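Local structure of diheme cytochrome C NAPB (Haemophilus influenzae, 1JNI) at residues E64-R67 and T72-S75; V41-A46 and N59-E64. The protein probably passes electrons through its two c-type hemes to the catalytic subunit of the periplasmic nitrate reductase. All blocks are in the same frame, centred on the assembly; numbering follows the deposited sequence.

How the contacts relate
The chain reaches 41-46 first, a loop before strand 50-51. It runs through the small two-stranded antiparallel sheet into helix 58-61, where contact 2 closes a 12-residue connection across one heme. Contact 1 follows at once: Glu-64 ends contact 2 and begins contact 1. Helix 66-69 and a short turn then bring 72-75 back beside Ser-66, closing a connection of four residues. The two closures are neither nested nor crossed; they meet end to end. They also touch, since Thr-72 O of contact 1 receives the imidazole N-H of His-61 in contact 2. Together they join helix 58-61, helix 66-69 and two loops around the hemes, which 41-46, 59-64 and 72-75 contact directly.

Contact 1 (E64-R67 and T72-S75); sequences ENSR and TRIS. With HEC (heme c), chain B.
Arg-73 reaches over to Ser-66 and grips its hydroxyl side-on with two nitrogens. NE donates to Ser-66 OG at 2.9 Å, with an N-H...O angle of 161°. NH2 donates to the same OG at 3.2 Å and is more bent, at 139°. The hydroxyl oxygen lies in the guanidinium plane, at its edge. The Arg-73 chain leaves the backbone extended and then bends about CG-CD (chi3 -65°), which turns the NE edge toward the serine. Ser-66 CB packs against Arg-73 CB at 3.9 Å. Ser-66 was modelled in two conformers; these distances are for one of them, so the grip is less certain. A water accepts from Arg-67 N at 3.0 Å, at the start of helix 66-69, and weakly from Arg-73 NH2. Arg-73 also rests on Pro-63.

The rest of 72-75 serves the hemes. Ile-74 CG2 lies over the porphyrin face of the chain B heme near a meso carbon, 3.3 Å from CHB. Ser-75 N donates to propionate oxygen O2A of that heme at 2.9 Å. Thr-72 CG2 packs on the same propionate arm, 3.7 Å from CBA, while Thr-72 N bonds a propionate of the other heme.

The Arg-73 to Ser-66 pair of bonds joins a helix start to the loop that follows the helix, at the surface. Two N-H groups share one hydroxyl oxygen, and the NE bond is the shorter and straighter. The inner side of the loop bridges both hemes, and its N-H donors probably help stabilise the propionate charges.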
ATOM      1  N   GLU A  64       0.592   8.082   7.705  1.00 17.06           N
ATOM      2  CA  GLU A  64       1.521   8.914   8.471  1.00 18.11           C
ATOM      3  C   GLU A  64       2.791   9.278   7.768  1.00 16.63           C
ATOM      4  O   GLU A  64       3.422  10.235   8.220  1.00 17.82           O
ATOM      5  CB  GLU A  64       1.860   8.263   9.812  1.00 20.75           C
ATOM      6  CG  GLU A  64       2.455   6.918   9.885  1.00 24.24           C
ATOM      7  CD  GLU A  64       1.448   5.758   9.891  1.00 25.14           C
ATOM      8  OE1 GLU A  64       1.859   4.779  10.602  1.00 22.81           O
ATOM      9  OE2 GLU A  64       0.370   5.813   9.228  1.00 21.60           O
ATOM     10  N   ASN A  65       3.195   8.644   6.670  1.00 17.58           N
ATOM     11  CA  ASN A  65       4.453   8.892   5.979  1.00 16.35           C
ATOM     12  C   ASN A  65       4.257   9.519   4.584  1.00 16.11           C
ATOM     13  O   ASN A  65       5.254   9.910   3.985  1.00 18.74           O
ATOM     14  CB  ASN A  65       5.305   7.647   5.788  1.00 17.31           C
ATOM     15  CG  ASN A  65       5.900   7.151   7.091  1.00 21.19           C
ATOM     16  OD1 ASN A  65       6.947   7.582   7.541  1.00 31.11           O
ATOM     17  ND2 ASN A  65       5.193   6.126   7.561  1.00 34.07           N
ATOM     18  N   SER A  66       3.024   9.592   4.067  1.00 15.77           N
ATOM     19  CA  SER A  66       2.817  10.009   2.695  1.00 15.73           C
ATOM     20  C   SER A  66       3.312  11.432   2.434  1.00 17.37           C
ATOM     21  O   SER A  66       3.899  11.727   1.378  1.00 19.28           O
ATOM     22  CB  SER A  66       1.351   9.880   2.373  0.71 17.32           C
ATOM     23  OG  SER A  66       0.423  10.637   3.072  0.71 16.37           O
ATOM     24  N   ARG A  67       3.065  12.361   3.343  1.00 19.15           N
ATOM     25  CA  ARG A  67       3.456  13.747   3.042  1.00 21.98           C
ATOM     26  C   ARG A  67       4.962  13.914   2.955  1.00 25.87           C
ATOM     27  O   ARG A  67       5.590  14.591   2.137  1.00 26.90           O
ATOM     28  CB  ARG A  67       2.820  14.729   4.063  1.00 26.16           C
ATOM     29  N   THR A  72       1.862   8.683  -2.760  1.00 16.00           N
ATOM     30  CA  THR A  72       0.410   8.804  -2.598  1.00 16.48           C
ATOM     31  C   THR A  72      -0.068   7.891  -1.495  1.00 14.85           C
ATOM     32  O   THR A  72       0.318   6.704  -1.462  1.00 15.04           O
ATOM     33  CB  THR A  72      -0.303   8.467  -3.915  1.00 19.08           C
ATOM     34  OG1 THR A  72       0.088   9.480  -4.855  1.00 30.90           O
ATOM     35  CG2 THR A  72      -1.803   8.484  -3.819  1.00 24.49           C
ATOM     36  N   ARG A  73      -0.890   8.453  -0.619  1.00 17.30           N
ATOM     37  CA  ARG A  73      -1.396   7.661   0.473  1.00 18.70           C
ATOM     38  C   ARG A  73      -2.321   6.545   0.011  1.00 15.23           C
ATOM     39  O   ARG A  73      -3.130   6.811  -0.901  1.00 17.38           O
ATOM     40  CB  ARG A  73      -2.158   8.642   1.379  1.00 23.68           C
ATOM     41  CG  ARG A  73      -2.729   8.179   2.648  1.00 26.80           C
ATOM     42  CD  ARG A  73      -3.372   9.335   3.396  1.00 33.72           C
ATOM     43  NE  ARG A  73      -2.403  10.342   3.819  1.00 31.13           N
ATOM     44  CZ  ARG A  73      -2.638  11.358   4.639  1.00 29.33           C
ATOM     45  NH1 ARG A  73      -3.855  11.483   5.144  1.00 38.96           N
ATOM     46  NH2 ARG A  73      -1.684  12.221   4.950  1.00 35.23           N
ATOM     47  N   ILE A  74      -2.259   5.370   0.641  1.00 16.16           N
ATOM     48  CA  ILE A  74      -3.307   4.387   0.359  1.00 16.26           C
ATOM     49  C   ILE A  74      -4.634   4.968   0.851  1.00 18.07           C
ATOM     50  O   ILE A  74      -4.756   5.481   1.954  1.00 18.56           O
ATOM     51  CB  ILE A  74      -3.027   2.982   0.944  1.00 19.29           C
ATOM     52  CG1 ILE A  74      -2.655   3.011   2.423  1.00 22.12           C
ATOM     53  CG2 ILE A  74      -1.977   2.218   0.109  1.00 22.44           C
ATOM     54  CD1 ILE A  74      -2.830   1.659   3.122  1.00 23.76           C
ATOM     55  N   SER A  75      -5.641   4.903  -0.004  1.00 18.60           N
ATOM     56  CA  SER A  75      -6.971   5.449   0.249  1.00 21.93           C
ATOM     57  C   SER A  75      -7.822   4.610   1.193  1.00 18.39           C
ATOM     58  O   SER A  75      -7.468   3.437   1.424  1.00 19.88           O
ATOM     59  CB  SER A  75      -7.730   5.538  -1.087  0.76 26.78           C
ATOM     60  OG  SER A  75      -7.952   4.258  -1.664  0.76 37.00           O
TER
HETATM   61 FE   HEC B 125      -3.659  -0.536  -3.968  1.00 16.19          FE
HETATM   62  CHA HEC B 125      -4.926   2.143  -5.655  1.00 16.75           C
HETATM   63  CHB HEC B 125      -0.989   1.304  -2.953  1.00 16.32           C
HETATM   64  CHC HEC B 125      -2.710  -3.077  -1.837  1.00 17.44           C
HETATM   65  CHD HEC B 125      -6.010  -2.575  -5.365  1.00 17.32           C
HETATM   66  NA  HEC B 125      -3.043   1.301  -4.287  1.00 15.21           N
HETATM   67  C1A HEC B 125      -3.739   2.309  -4.954  1.00 16.58           C
HETATM   68  C2A HEC B 125      -3.010   3.590  -4.907  1.00 16.18           C
HETATM   69  C3A HEC B 125      -1.877   3.322  -4.181  1.00 15.26           C
HETATM   70  C4A HEC B 125      -1.928   1.911  -3.815  1.00 15.48           C
HETATM   71  CMA HEC B 125      -0.777   4.289  -3.745  1.00 16.21           C
HETATM   72  CAA HEC B 125      -3.516   4.953  -5.421  1.00 19.37           C
HETATM   73  CBA HEC B 125      -4.269   5.777  -4.339  1.00 21.83           C
HETATM   74  CGA HEC B 125      -5.480   4.986  -3.917  1.00 21.23           C
HETATM   75  O1A HEC B 125      -6.459   4.987  -4.698  1.00 26.31           O
HETATM   76  O2A HEC B 125      -5.524   4.304  -2.837  1.00 22.86           O
HETATM   77  NB  HEC B 125      -2.176  -0.820  -2.691  1.00 15.40           N
HETATM   78  C1B HEC B 125      -1.120   0.027  -2.446  1.00 14.46           C
HETATM   79  C2B HEC B 125      -0.236  -0.506  -1.392  1.00 15.45           C
HETATM   80  C3B HEC B 125      -0.799  -1.694  -0.980  1.00 15.92           C
HETATM   81  C4B HEC B 125      -2.004  -1.863  -1.803  1.00 15.60           C
HETATM   82  CMB HEC B 125       1.074   0.165  -0.915  1.00 17.09           C
HETATM   83  CAB HEC B 125      -0.397  -2.523   0.105  1.00 17.13           C
HETATM   84  CBB HEC B 125      -0.315  -1.904   1.466  1.00 16.82           C
HETATM   85  NC  HEC B 125      -4.232  -2.440  -3.693  1.00 17.36           N
HETATM   86  C1C HEC B 125      -3.735  -3.339  -2.759  1.00 16.60           C
HETATM   87  C2C HEC B 125      -4.297  -4.661  -2.969  1.00 16.79           C
HETATM   88  C3C HEC B 125      -5.172  -4.547  -3.991  1.00 16.98           C
HETATM   89  C4C HEC B 125      -5.198  -3.136  -4.379  1.00 18.07           C
HETATM   90  CMC HEC B 125      -3.855  -5.932  -2.211  1.00 22.34           C
HETATM   91  CAC HEC B 125      -5.967  -5.547  -4.620  1.00 20.75           C
HETATM   92  CBC HEC B 125      -7.015  -6.191  -3.795  1.00 22.11           C
HETATM   93  ND  HEC B 125      -5.145  -0.294  -5.250  1.00 17.76           N
HETATM   94  C1D HEC B 125      -6.068  -1.229  -5.696  1.00 15.44           C
HETATM   95  C2D HEC B 125      -7.011  -0.614  -6.586  1.00 18.72           C
HETATM   96  C3D HEC B 125      -6.706   0.708  -6.676  1.00 18.27           C
HETATM   97  C4D HEC B 125      -5.531   0.887  -5.841  1.00 16.48           C
HETATM   98  CMD HEC B 125      -8.141  -1.310  -7.347  1.00 19.83           C
HETATM   99  CAD HEC B 125      -7.556   1.724  -7.466  1.00 19.24           C
HETATM  100  CBD HEC B 125      -8.253   2.770  -6.671  1.00 26.28           C
HETATM  101  CGD HEC B 125      -8.725   2.436  -5.274  1.00 23.81           C
HETATM  102  O1D HEC B 125      -8.302   3.150  -4.353  1.00 28.34           O
HETATM  103  O2D HEC B 125      -9.491   1.492  -5.086  1.00 31.31           O
HETATM  104  O   HOH W   1       1.358  12.191   5.817  1.00 20.15           O

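Contact 2 (V41-A46 and N59-E64); sequences VPHSVA and NCHSPE. With HEC (heme c), chain C.
His-43 and His-61 meet across the iron of the chain C heme, NE2 toward NE2, one from each side of the porphyrin. His-43 NE2 binds the iron at 2.1 Å and His-61 NE2 at 2.0 Å. The N-Fe-N line is almost straight, at about 176°. The two nitrogens stand 4.1 Å apart, each near the plane of the other ring at its edge. The rings are close to parallel, their planes differing by about 22°. CG of His-43 lies between the backbone N and the carbonyl carbon (chi1 60°), which carries the ring in toward the iron. His-43 sets CE1 and CD2 beside pyrrole nitrogens NB and ND.

Each ring is also held from behind. His-43 ND1 donates to Ser-44 O at 2.9 Å, nearly straight, from above the carbonyl plane. His-61 ND1 donates to Thr-72 O. Val-41 CG1 sits over the centre of one face of the His-43 ring, 3.3 Å above it, and touches the porphyrin at C4A. Pro-42 CD packs on the same side of the heme, 3.5 Å from C1A. On the His-61 side, Cys-60 SG is bonded to heme CAC at 1.9 Å; Cys-60 and His-61 end the CXXCH heme-binding motif.

This is bis-histidine, six-coordinate heme c. Both axial positions are filled, as suits electron transfer. The carbonyl acceptors probably help to fix the rotation of the rings and make both imidazoles stronger donors to iron, which would tend to lower the reduction potential.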
ATOM      1  N   VAL A  41       2.996   0.300 -10.468  1.00 17.53           N
ATOM      2  CA  VAL A  41       4.021   0.921  -9.611  1.00 16.90           C
ATOM      3  C   VAL A  41       5.124   1.536 -10.480  1.00 17.44           C
ATOM      4  O   VAL A  41       5.734   0.775 -11.259  1.00 19.39           O
ATOM      5  CB  VAL A  41       4.639  -0.096  -8.659  1.00 18.12           C
ATOM      6  CG1 VAL A  41       5.544   0.573  -7.607  1.00 18.07           C
ATOM      7  CG2 VAL A  41       3.561  -0.970  -7.993  1.00 17.83           C
ATOM      8  N   PRO A  42       5.323   2.863 -10.455  1.00 18.40           N
ATOM      9  CA  PRO A  42       6.263   3.485 -11.381  1.00 18.94           C
ATOM     10  C   PRO A  42       7.692   3.434 -10.890  1.00 19.80           C
ATOM     11  O   PRO A  42       8.556   4.159 -11.382  1.00 31.39           O
ATOM     12  CB  PRO A  42       5.817   4.945 -11.388  1.00 19.09           C
ATOM     13  CG  PRO A  42       5.325   5.166  -9.975  1.00 20.96           C
ATOM     14  CD  PRO A  42       4.608   3.875  -9.609  1.00 18.16           C
ATOM     15  N   HIS A  43       7.972   2.572  -9.954  1.00 20.27           N
ATOM     16  CA  HIS A  43       9.313   2.445  -9.419  1.00 19.11           C
ATOM     17  C   HIS A  43       9.596   0.975  -9.152  1.00 19.44           C
ATOM     18  O   HIS A  43       8.680   0.177  -9.253  1.00 20.88           O
ATOM     19  CB  HIS A  43       9.472   3.287  -8.142  1.00 19.91           C
ATOM     20  CG  HIS A  43       8.546   2.918  -7.007  1.00 17.84           C
ATOM     21  ND1 HIS A  43       8.639   1.793  -6.216  1.00 17.35           N
ATOM     22  CD2 HIS A  43       7.489   3.594  -6.499  1.00 16.67           C
ATOM     23  CE1 HIS A  43       7.673   1.796  -5.282  1.00 15.84           C
ATOM     24  NE2 HIS A  43       6.952   2.880  -5.450  1.00 15.28           N
ATOM     25  N   SER A  44      10.817   0.623  -8.832  1.00 21.96           N
ATOM     26  CA  SER A  44      11.165  -0.775  -8.523  1.00 25.62           C
ATOM     27  C   SER A  44      10.588  -1.258  -7.194  1.00 24.89           C
ATOM     28  O   SER A  44      10.503  -0.465  -6.240  1.00 22.94           O
ATOM     29  CB  SER A  44      12.683  -0.927  -8.466  1.00 28.57           C
ATOM     30  OG  SER A  44      12.961  -2.290  -8.134  1.00 32.90           O
ATOM     31  N   VAL A  45      10.232  -2.549  -7.124  1.00 23.21           N
ATOM     32  CA  VAL A  45       9.710  -3.131  -5.891  1.00 24.51           C
ATOM     33  C   VAL A  45      10.644  -4.209  -5.323  1.00 27.31           C
ATOM     34  O   VAL A  45      10.339  -4.883  -4.304  1.00 26.40           O
ATOM     35  CB  VAL A  45       8.268  -3.671  -6.071  1.00 22.26           C
ATOM     36  CG1 VAL A  45       7.379  -2.505  -6.414  1.00 24.18           C
ATOM     37  CG2 VAL A  45       8.121  -4.795  -7.075  1.00 27.24           C
ATOM     38  N   ALA A  46      11.805  -4.365  -5.953  1.00 28.45           N
ATOM     39  CA  ALA A  46      12.795  -5.388  -5.633  1.00 30.34           C
ATOM     40  C   ALA A  46      13.265  -5.406  -4.188  1.00 33.85           C
ATOM     41  O   ALA A  46      13.593  -6.467  -3.619  1.00 34.90           O
ATOM     42  CB  ALA A  46      14.001  -5.177  -6.558  1.00 30.63           C
ATOM     43  N   ASN A  59       6.170   2.090   4.580  1.00 15.14           N
ATOM     44  CA  ASN A  59       7.141   3.063   5.092  1.00 15.47           C
ATOM     45  C   ASN A  59       6.994   4.388   4.360  1.00 15.43           C
ATOM     46  O   ASN A  59       7.442   5.420   4.881  1.00 17.25           O
ATOM     47  CB  ASN A  59       8.594   2.621   4.900  1.00 19.29           C
ATOM     48  CG  ASN A  59       9.082   1.408   5.603  1.00 21.43           C
ATOM     49  OD1 ASN A  59       8.430   0.913   6.530  1.00 32.26           O
ATOM     50  ND2 ASN A  59      10.231   0.894   5.135  1.00 32.22           N
ATOM     51  N   CYS A  60       6.408   4.374   3.161  1.00 14.19           N
ATOM     52  CA  CYS A  60       6.163   5.581   2.366  1.00 13.77           C
ATOM     53  C   CYS A  60       4.664   5.827   2.138  1.00 13.73           C
ATOM     54  O   CYS A  60       4.290   7.009   2.192  1.00 15.24           O
ATOM     55  CB  CYS A  60       6.906   5.547   1.020  1.00 15.71           C
ATOM     56  SG  CYS A  60       8.730   5.485   1.251  1.00 16.50           S
ATOM     57  N   HIS A  61       3.865   4.787   1.876  1.00 13.68           N
ATOM     58  CA  HIS A  61       2.483   4.961   1.457  1.00 13.68           C
ATOM     59  C   HIS A  61       1.501   4.955   2.596  1.00 13.87           C
ATOM     60  O   HIS A  61       0.313   5.158   2.349  1.00 16.12           O
ATOM     61  CB  HIS A  61       2.203   3.881   0.431  1.00 14.51           C
ATOM     62  CG  HIS A  61       2.796   4.087  -0.953  1.00 12.74           C
ATOM     63  ND1 HIS A  61       2.316   4.933  -1.929  1.00 13.42           N
ATOM     64  CD2 HIS A  61       3.856   3.448  -1.502  1.00 13.73           C
ATOM     65  CE1 HIS A  61       3.105   4.801  -3.022  1.00 12.39           C
ATOM     66  NE2 HIS A  61       4.051   3.919  -2.785  1.00 13.38           N
ATOM     67  N   SER A  62       1.941   4.771   3.839  1.00 14.31           N
ATOM     68  CA  SER A  62       0.987   4.892   4.938  1.00 15.88           C
ATOM     69  C   SER A  62       0.484   6.313   5.093  1.00 14.52           C
ATOM     70  O   SER A  62       1.155   7.300   4.688  1.00 15.97           O
ATOM     71  CB  SER A  62       1.621   4.481   6.260  1.00 16.89           C
ATOM     72  OG  SER A  62       2.700   5.299   6.597  1.00 21.65           O
ATOM     73  N   PRO A  63      -0.687   6.506   5.692  1.00 16.15           N
ATOM     74  CA  PRO A  63      -1.180   7.863   6.012  1.00 19.01           C
ATOM     75  C   PRO A  63      -0.148   8.690   6.773  1.00 18.18           C
ATOM     76  O   PRO A  63      -0.002   9.877   6.526  1.00 20.60           O
ATOM     77  CB  PRO A  63      -2.413   7.593   6.864  1.00 21.40           C
ATOM     78  CG  PRO A  63      -2.945   6.317   6.306  1.00 20.94           C
ATOM     79  CD  PRO A  63      -1.693   5.490   6.054  1.00 18.35           C
ATOM     80  N   GLU A  64       0.592   8.082   7.705  1.00 17.06           N
ATOM     81  CA  GLU A  64       1.521   8.914   8.471  1.00 18.11           C
ATOM     82  C   GLU A  64       2.791   9.278   7.768  1.00 16.63           C
ATOM     83  O   GLU A  64       3.422  10.235   8.220  1.00 17.82           O
ATOM     84  CB  GLU A  64       1.860   8.263   9.812  1.00 20.75           C
ATOM     85  CG  GLU A  64       2.455   6.918   9.885  1.00 24.24           C
ATOM     86  CD  GLU A  64       1.448   5.758   9.891  1.00 25.14           C
ATOM     87  OE1 GLU A  64       1.859   4.779  10.602  1.00 22.81           O
ATOM     88  OE2 GLU A  64       0.370   5.813   9.228  1.00 21.60           O
TER
HETATM   89 FE   HEC C 126       5.433   3.372  -4.128  1.00 14.70          FE
HETATM   90  CHA HEC C 126       4.074   5.506  -6.487  1.00 15.73           C
HETATM   91  CHB HEC C 126       3.088   1.026  -4.889  1.00 13.96           C
HETATM   92  CHC HEC C 126       6.928   1.164  -1.993  1.00 15.05           C
HETATM   93  CHD HEC C 126       7.460   5.874  -3.012  1.00 16.28           C
HETATM   94  NA  HEC C 126       3.900   3.280  -5.429  1.00 14.77           N
HETATM   95  C1A HEC C 126       3.497   4.246  -6.315  1.00 14.28           C
HETATM   96  C2A HEC C 126       2.276   3.827  -6.999  1.00 14.38           C
HETATM   97  C3A HEC C 126       1.951   2.601  -6.532  1.00 14.76           C
HETATM   98  C4A HEC C 126       2.968   2.240  -5.569  1.00 13.97           C
HETATM   99  CMA HEC C 126       0.706   1.745  -6.798  1.00 15.39           C
HETATM  100  CAA HEC C 126       1.492   4.723  -7.987  1.00 15.66           C
HETATM  101  CBA HEC C 126       0.359   5.520  -7.262  1.00 21.12           C
HETATM  102  CGA HEC C 126      -0.258   6.492  -8.239  1.00 28.49           C
HETATM  103  O1A HEC C 126      -1.229   6.136  -8.885  1.00 45.36           O
HETATM  104  O2A HEC C 126       0.193   7.668  -8.370  1.00 40.49           O
HETATM  105  NB  HEC C 126       5.104   1.461  -3.612  1.00 13.95           N
HETATM  106  C1B HEC C 126       4.087   0.609  -4.014  1.00 13.47           C
HETATM  107  C2B HEC C 126       4.268  -0.729  -3.469  1.00 14.11           C
HETATM  108  C3B HEC C 126       5.371  -0.701  -2.701  1.00 15.77           C
HETATM  109  C4B HEC C 126       5.866   0.672  -2.744  1.00 14.54           C
HETATM  110  CMB HEC C 126       3.222  -1.838  -3.710  1.00 16.55           C
HETATM  111  CAB HEC C 126       6.010  -1.803  -2.011  1.00 16.12           C
HETATM  112  CBB HEC C 126       6.300  -3.052  -2.799  1.00 18.56           C
HETATM  113  NC  HEC C 126       6.838   3.501  -2.752  1.00 13.87           N
HETATM  114  C1C HEC C 126       7.314   2.499  -1.925  1.00 14.10           C
HETATM  115  C2C HEC C 126       8.337   2.999  -1.024  1.00 14.44           C
HETATM  116  C3C HEC C 126       8.503   4.330  -1.280  1.00 14.98           C
HETATM  117  C4C HEC C 126       7.571   4.628  -2.384  1.00 15.48           C
HETATM  118  CMC HEC C 126       8.950   2.167   0.104  1.00 17.03           C
HETATM  119  CAC HEC C 126       9.247   5.257  -0.512  1.00 16.30           C
HETATM  120  CBC HEC C 126      10.730   5.029  -0.442  1.00 17.74           C
HETATM  121  ND  HEC C 126       5.752   5.258  -4.685  1.00 16.34           N
HETATM  122  C1D HEC C 126       6.618   6.162  -4.090  1.00 13.47           C
HETATM  123  C2D HEC C 126       6.578   7.461  -4.767  1.00 14.74           C
HETATM  124  C3D HEC C 126       5.658   7.326  -5.756  1.00 14.88           C
HETATM  125  C4D HEC C 126       5.136   5.962  -5.694  1.00 16.02           C
HETATM  126  CMD HEC C 126       7.457   8.693  -4.401  1.00 16.78           C
HETATM  127  CAD HEC C 126       5.350   8.348  -6.861  1.00 20.21           C
HETATM  128  CBD HEC C 126       4.324   9.349  -6.304  1.00 22.61           C
HETATM  129  CGD HEC C 126       2.972   8.660  -6.493  1.00 31.55           C
HETATM  130  O1D HEC C 126       2.426   8.655  -7.652  1.00 32.96           O
HETATM  131  O2D HEC C 126       2.576   8.165  -5.419  1.00 27.52           O